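Local structure of bazooka, isoform C,LD29223p (Drosophila melanogaster, 5OAK) at residues A[26-38]-A[50-64]. The protein is a cell polarity scaffold whose first PDZ domain, the part present here, binds the C-terminal PDZ-binding motif of Par6; the full-length protein probably also binds phosphatidylinositol. Residues are numbered along the deposited sequence; the frame is centred on the assembly and turned at random.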
loop_
_atom_site.group_PDB
_atom_site.type_symbol
_atom_site.label_atom_id
_atom_site.label_comp_id
_atom_site.label_asym_id
_atom_site.label_seq_id
_atom_site.Cartn_x
_atom_site.Cartn_y
_atom_site.Cartn_z
ATOM N N ASP A 26 7.485 -4.931 5.186
ATOM C CA ASP A 26 7.283 -6.181 5.889
ATOM C C ASP A 26 8.497 -7.066 5.895
ATOM O O ASP A 26 8.631 -7.997 5.122
ATOM C CB ASP A 26 6.134 -6.925 5.257
ATOM C CG ASP A 26 6.019 -8.273 5.769
ATOM O OD1 ASP A 26 5.766 -8.401 6.983
ATOM O OD2 ASP A 26 6.223 -9.165 4.943
ATOM N N LYS A 27 9.299 -6.858 6.900
ATOM C CA LYS A 27 10.630 -7.433 7.008
ATOM C C LYS A 27 10.570 -8.932 7.260
ATOM O O LYS A 27 11.321 -9.723 6.683
ATOM C CB LYS A 27 11.400 -6.721 8.129
ATOM N N GLU A 28 9.655 -9.318 8.121
ATOM C CA GLU A 28 9.670 -10.652 8.670
ATOM C C GLU A 28 8.920 -11.662 7.799
ATOM O O GLU A 28 9.174 -12.878 7.897
ATOM C CB GLU A 28 9.050 -10.612 10.072
ATOM N N HIS A 29 8.020 -11.184 6.924
ATOM C CA HIS A 29 7.068 -12.103 6.316
ATOM C C HIS A 29 7.236 -12.257 4.832
ATOM O O HIS A 29 6.366 -12.782 4.155
ATOM C CB HIS A 29 5.660 -11.645 6.655
ATOM C CG HIS A 29 5.417 -11.577 8.129
ATOM N ND1 HIS A 29 5.597 -10.422 8.861
ATOM C CD2 HIS A 29 5.079 -12.540 9.023
ATOM C CE1 HIS A 29 5.361 -10.669 10.137
ATOM N NE2 HIS A 29 5.038 -11.946 10.262
ATOM N N GLY A 30 8.360 -11.801 4.322
ATOM C CA GLY A 30 8.677 -12.081 2.927
ATOM C C GLY A 30 8.645 -10.891 2.024
ATOM O O GLY A 30 9.044 -10.992 0.865
ATOM N N GLY A 31 8.148 -9.764 2.531
ATOM C CA GLY A 31 8.201 -8.541 1.772
ATOM C C GLY A 31 6.838 -7.979 1.516
ATOM O O GLY A 31 5.805 -8.492 2.015
ATOM N N GLY A 32 6.807 -6.862 0.800
ATOM C CA GLY A 32 5.556 -6.124 0.722
ATOM C C GLY A 32 5.488 -5.065 1.808
ATOM O O GLY A 32 6.490 -4.738 2.435
ATOM N N LEU A 33 4.298 -4.503 1.990
ATOM C CA LEU A 33 4.084 -3.442 2.960
ATOM C C LEU A 33 3.047 -3.915 3.949
ATOM O O LEU A 33 1.974 -4.383 3.553
ATOM C CB LEU A 33 3.595 -2.160 2.268
ATOM C CG LEU A 33 4.655 -1.477 1.348
ATOM C CD1 LEU A 33 3.937 -0.402 0.434
ATOM C CD2 LEU A 33 5.804 -0.882 2.153
ATOM N N LEU A 34 3.326 -3.754 5.232
ATOM C CA LEU A 34 2.369 -4.095 6.290
ATOM C C LEU A 34 1.571 -2.853 6.673
ATOM O O LEU A 34 2.128 -1.821 6.990
ATOM C CB LEU A 34 3.136 -4.652 7.500
ATOM C CG LEU A 34 2.366 -5.197 8.680
ATOM C CD1 LEU A 34 1.479 -6.340 8.266
ATOM C CD2 LEU A 34 3.413 -5.656 9.700
ATOM N N VAL A 35 0.250 -2.934 6.625
ATOM C CA VAL A 35 -0.563 -1.771 6.993
ATOM C C VAL A 35 -0.617 -1.629 8.518
ATOM O O VAL A 35 -1.032 -2.558 9.218
ATOM C CB VAL A 35 -1.978 -1.914 6.383
ATOM C CG1 VAL A 35 -2.897 -0.719 6.836
ATOM C CG2 VAL A 35 -1.870 -1.968 4.841
ATOM N N GLN A 36 -0.177 -0.481 9.039
ATOM C CA GLN A 36 -0.227 -0.283 10.482
ATOM C C GLN A 36 -1.480 0.467 10.905
ATOM O O GLN A 36 -2.039 0.213 11.967
ATOM C CB GLN A 36 1.004 0.491 10.948
ATOM C CG GLN A 36 2.317 -0.244 10.758
ATOM C CD GLN A 36 2.403 -1.493 11.611
ATOM O OE1 GLN A 36 2.183 -2.603 11.130
ATOM N NE2 GLN A 36 2.727 -1.317 12.886
ATOM N N HIS A 37 -1.972 1.358 10.083
ATOM C CA HIS A 37 -3.113 2.154 10.486
ATOM C C HIS A 37 -3.850 2.625 9.268
ATOM O O HIS A 37 -3.218 2.884 8.233
ATOM C CB HIS A 37 -2.671 3.353 11.307
ATOM C CG HIS A 37 -3.800 4.055 11.960
ATOM N ND1 HIS A 37 -4.249 5.294 11.545
ATOM C CD2 HIS A 37 -4.623 3.668 12.964
ATOM C CE1 HIS A 37 -5.268 5.668 12.302
ATOM N NE2 HIS A 37 -5.517 4.702 13.165
ATOM N N VAL A 38 -5.179 2.688 9.398
ATOM C CA VAL A 38 -6.036 3.214 8.345
ATOM C C VAL A 38 -6.918 4.273 9.017
ATOM O O VAL A 38 -7.602 3.994 10.034
ATOM C CB VAL A 38 -6.902 2.112 7.710
ATOM C CG1 VAL A 38 -7.782 2.705 6.631
ATOM C CG2 VAL A 38 -5.995 1.006 7.105
ATOM N N ARG A 50 -7.263 -2.592 5.784
ATOM C CA ARG A 50 -7.317 -2.783 7.237
ATOM C C ARG A 50 -5.941 -2.966 7.839
ATOM O O ARG A 50 -5.020 -3.453 7.171
ATOM C CB ARG A 50 -8.169 -3.986 7.577
ATOM C CG ARG A 50 -9.605 -3.767 7.175
ATOM C CD ARG A 50 -10.524 -4.628 7.927
ATOM N NE ARG A 50 -10.487 -5.973 7.399
ATOM C CZ ARG A 50 -11.232 -6.408 6.389
ATOM N NH1 ARG A 50 -12.073 -5.585 5.766
ATOM N NH2 ARG A 50 -11.133 -7.679 6.016
ATOM N N ARG A 51 -5.809 -2.575 9.107
ATOM C CA ARG A 51 -4.608 -2.857 9.875
ATOM C C ARG A 51 -4.215 -4.345 9.738
ATOM O O ARG A 51 -5.084 -5.235 9.749
ATOM C CB ARG A 51 -4.817 -2.478 11.337
ATOM C CG ARG A 51 -3.618 -2.814 12.215
ATOM C CD ARG A 51 -3.771 -2.292 13.642
ATOM N NE ARG A 51 -2.767 -2.881 14.536
ATOM C CZ ARG A 51 -1.495 -2.475 14.675
ATOM N NH1 ARG A 51 -1.007 -1.444 13.967
ATOM N NH2 ARG A 51 -0.704 -3.108 15.545
ATOM N N ASP A 52 -2.911 -4.586 9.615
ATOM C CA ASP A 52 -2.316 -5.924 9.439
ATOM C C ASP A 52 -2.530 -6.556 8.039
ATOM O O ASP A 52 -2.034 -7.659 7.798
ATOM C CB ASP A 52 -2.788 -6.895 10.546
ATOM C CG ASP A 52 -2.293 -6.493 11.929
ATOM O OD1 ASP A 52 -1.142 -6.024 12.044
ATOM O OD2 ASP A 52 -3.070 -6.639 12.904
ATOM N N ASP A 53 -3.159 -5.842 7.097
ATOM C CA ASP A 53 -3.074 -6.254 5.697
ATOM C C ASP A 53 -1.605 -6.244 5.272
ATOM O O ASP A 53 -0.867 -5.328 5.637
ATOM C CB ASP A 53 -3.764 -5.265 4.776
ATOM C CG ASP A 53 -5.275 -5.330 4.798
ATOM O OD1 ASP A 53 -5.890 -6.287 5.363
ATOM O OD2 ASP A 53 -5.846 -4.411 4.147
ATOM N N ARG A 54 -1.206 -7.207 4.456
ATOM C CA ARG A 54 0.089 -7.165 3.801
ATOM C C ARG A 54 -0.135 -6.860 2.328
ATOM O O ARG A 54 -0.749 -7.640 1.613
ATOM C CB ARG A 54 0.836 -8.488 3.958
ATOM C CG ARG A 54 2.232 -8.462 3.360
ATOM C CD ARG A 54 3.156 -9.467 4.026
ATOM N NE ARG A 54 2.864 -10.823 3.592
ATOM C CZ ARG A 54 3.592 -11.506 2.716
ATOM N NH1 ARG A 54 3.235 -12.735 2.386
ATOM N NH2 ARG A 54 4.668 -10.966 2.171
ATOM N N ILE A 55 0.357 -5.713 1.885
ATOM C CA ILE A 55 0.169 -5.280 0.499
ATOM C C ILE A 55 1.250 -5.951 -0.343
ATOM O O ILE A 55 2.440 -5.764 -0.077
ATOM C CB ILE A 55 0.292 -3.761 0.369
ATOM C CG1 ILE A 55 -0.859 -3.082 1.135
ATOM C CG2 ILE A 55 0.291 -3.388 -1.116
ATOM C CD1 ILE A 55 -0.578 -1.548 1.322
ATOM N N LEU A 56 0.843 -6.702 -1.362
ATOM C CA LEU A 56 1.766 -7.472 -2.188
ATOM C C LEU A 56 2.004 -6.866 -3.565
ATOM O O LEU A 56 2.997 -7.172 -4.214
ATOM C CB LEU A 56 1.245 -8.896 -2.353
ATOM C CG LEU A 56 1.052 -9.684 -1.062
ATOM C CD1 LEU A 56 0.625 -11.105 -1.386
ATOM C CD2 LEU A 56 2.334 -9.679 -0.249
ATOM N N GLU A 57 1.085 -6.027 -4.015
ATOM C CA GLU A 57 1.124 -5.579 -5.410
ATOM C C GLU A 57 0.362 -4.281 -5.529
ATOM O O GLU A 57 -0.704 -4.123 -4.880
ATOM C CB GLU A 57 0.515 -6.670 -6.325
ATOM C CG GLU A 57 0.532 -6.400 -7.811
ATOM C CD GLU A 57 0.004 -7.599 -8.608
ATOM O OE1 GLU A 57 -0.334 -7.464 -9.803
ATOM O OE2 GLU A 57 -0.071 -8.697 -8.026
ATOM N N ILE A 58 0.879 -3.351 -6.337
ATOM C CA ILE A 58 0.192 -2.072 -6.542
ATOM C C ILE A 58 0.148 -1.794 -8.022
ATOM O O ILE A 58 1.193 -1.750 -8.661
ATOM C CB ILE A 58 0.886 -0.896 -5.804
ATOM C CG1 ILE A 58 0.938 -1.209 -4.303
ATOM C CG2 ILE A 58 0.082 0.433 -6.060
ATOM C CD1 ILE A 58 1.717 -0.200 -3.532
ATOM N N ASN A 59 -1.061 -1.644 -8.570
ATOM C CA ASN A 59 -1.249 -1.356 -9.999
ATOM C C ASN A 59 -0.446 -2.330 -10.856
ATOM O O ASN A 59 0.237 -1.956 -11.827
ATOM C CB ASN A 59 -0.906 0.103 -10.330
ATOM C CG ASN A 59 -1.949 1.040 -9.799
ATOM O OD1 ASN A 59 -2.919 0.586 -9.249
ATOM N ND2 ASN A 59 -1.771 2.334 -9.956
ATOM N N GLY A 60 -0.511 -3.598 -10.465
ATOM C CA GLY A 60 0.103 -4.673 -11.234
ATOM C C GLY A 60 1.586 -4.907 -11.025
ATOM O O GLY A 60 2.141 -5.860 -11.586
ATOM N N ILE A 61 2.210 -4.091 -10.180
ATOM C CA ILE A 61 3.654 -4.182 -9.916
ATOM C C ILE A 61 3.803 -4.969 -8.602
ATOM O O ILE A 61 3.415 -4.495 -7.515
ATOM C CB ILE A 61 4.343 -2.827 -9.816
ATOM C CG1 ILE A 61 4.117 -2.007 -11.095
ATOM C CG2 ILE A 61 5.844 -3.012 -9.502
ATOM C CD1 ILE A 61 4.506 -2.735 -12.347
ATOM N N LYS A 62 4.324 -6.184 -8.701
ATOM C CA LYS A 62 4.560 -7.020 -7.520
ATOM C C LYS A 62 5.642 -6.424 -6.640
ATOM O O LYS A 62 6.744 -6.063 -7.124
ATOM C CB LYS A 62 4.937 -8.379 -8.002
ATOM C CG LYS A 62 3.696 -9.060 -8.507
ATOM C CD LYS A 62 3.969 -10.480 -8.956
ATOM C CE LYS A 62 2.778 -10.993 -9.772
ATOM N NZ LYS A 62 2.999 -12.395 -10.196
ATOM N N LEU A 63 5.386 -6.326 -5.347
ATOM C CA LEU A 63 6.357 -5.695 -4.466
ATOM C C LEU A 63 7.416 -6.673 -3.934
ATOM O O LEU A 63 8.520 -6.239 -3.550
ATOM C CB LEU A 63 5.672 -5.049 -3.281
ATOM C CG LEU A 63 4.618 -3.972 -3.651
ATOM C CD1 LEU A 63 4.105 -3.303 -2.360
ATOM C CD2 LEU A 63 5.209 -2.923 -4.602
ATOM N N ILE A 64 7.115 -7.976 -3.868
ATOM C CA ILE A 64 8.087 -8.935 -3.308
ATOM C C ILE A 64 9.321 -8.988 -4.228
ATOM O O ILE A 64 9.180 -9.011 -5.455
ATOM C CB ILE A 64 7.434 -10.319 -3.153
ATOM C CG1 ILE A 64 6.448 -10.305 -1.973
ATOM C CG2 ILE A 64 8.448 -11.399 -2.892
ATOM C CD1 ILE A 64 5.546 -11.610 -1.936
HETATM O O HOH W 1 8.966 -5.695 -0.905
#
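Arg54 leaves strand 54-58 with CG trans to the backbone N (chi1 -176°) and bends at chi3 (75°), which carries its guanidinium across to the loop from Asp26 to Gly31. There NH2 of Arg54 donates to Gly31 O at 2.7 Å, the acceptor near the guanidinium plane. Leu56 CD2 lies over one guanidinium face and the carbonyl O of His29 over the other. The Asp26 and Arg54 side chains cross at about a right angle; OD2 of Asp26 makes a long salt bridge to Arg54 NH2 (3.7 Å) while accepting from Gly31 N, and its OD1 takes His29 ND1 on the syn lone pair. A leucine in place of Arg54 would probably leave Gly31 O without this donor and remove the long salt bridge to Asp26. Between the strands, Ile55 N donates to Leu33 O (2.7 Å, 168° at the hydrogen) and Leu33 N to Ile55 O, marking an antiparallel hydrogen-bonded pair. Beyond it, Val35 N meets Asp53 O and Asp52 N returns to Val35 O, fastening the type II turn from Arg50 to Asp53. Arg51, extended from CG to NE, brings NH1 onto an in-plane lone pair of Gln36 O (2.8 Å). On the Leu33 and Ile55 face, Val35 CG2 packs on Ile55 CD1 (3.8 Å), and Leu33 CD1 touches Leu63 CD1 (4.0 Å). Leu33 also reaches Leu75 of helix 68-78 and Leu115 in the fused Par6 tail of a second subunit. Strand 33-38, paired on its other edge with strand 21-25, thus joins strand 54-58 in the antiparallel sheet of the PDZ fold.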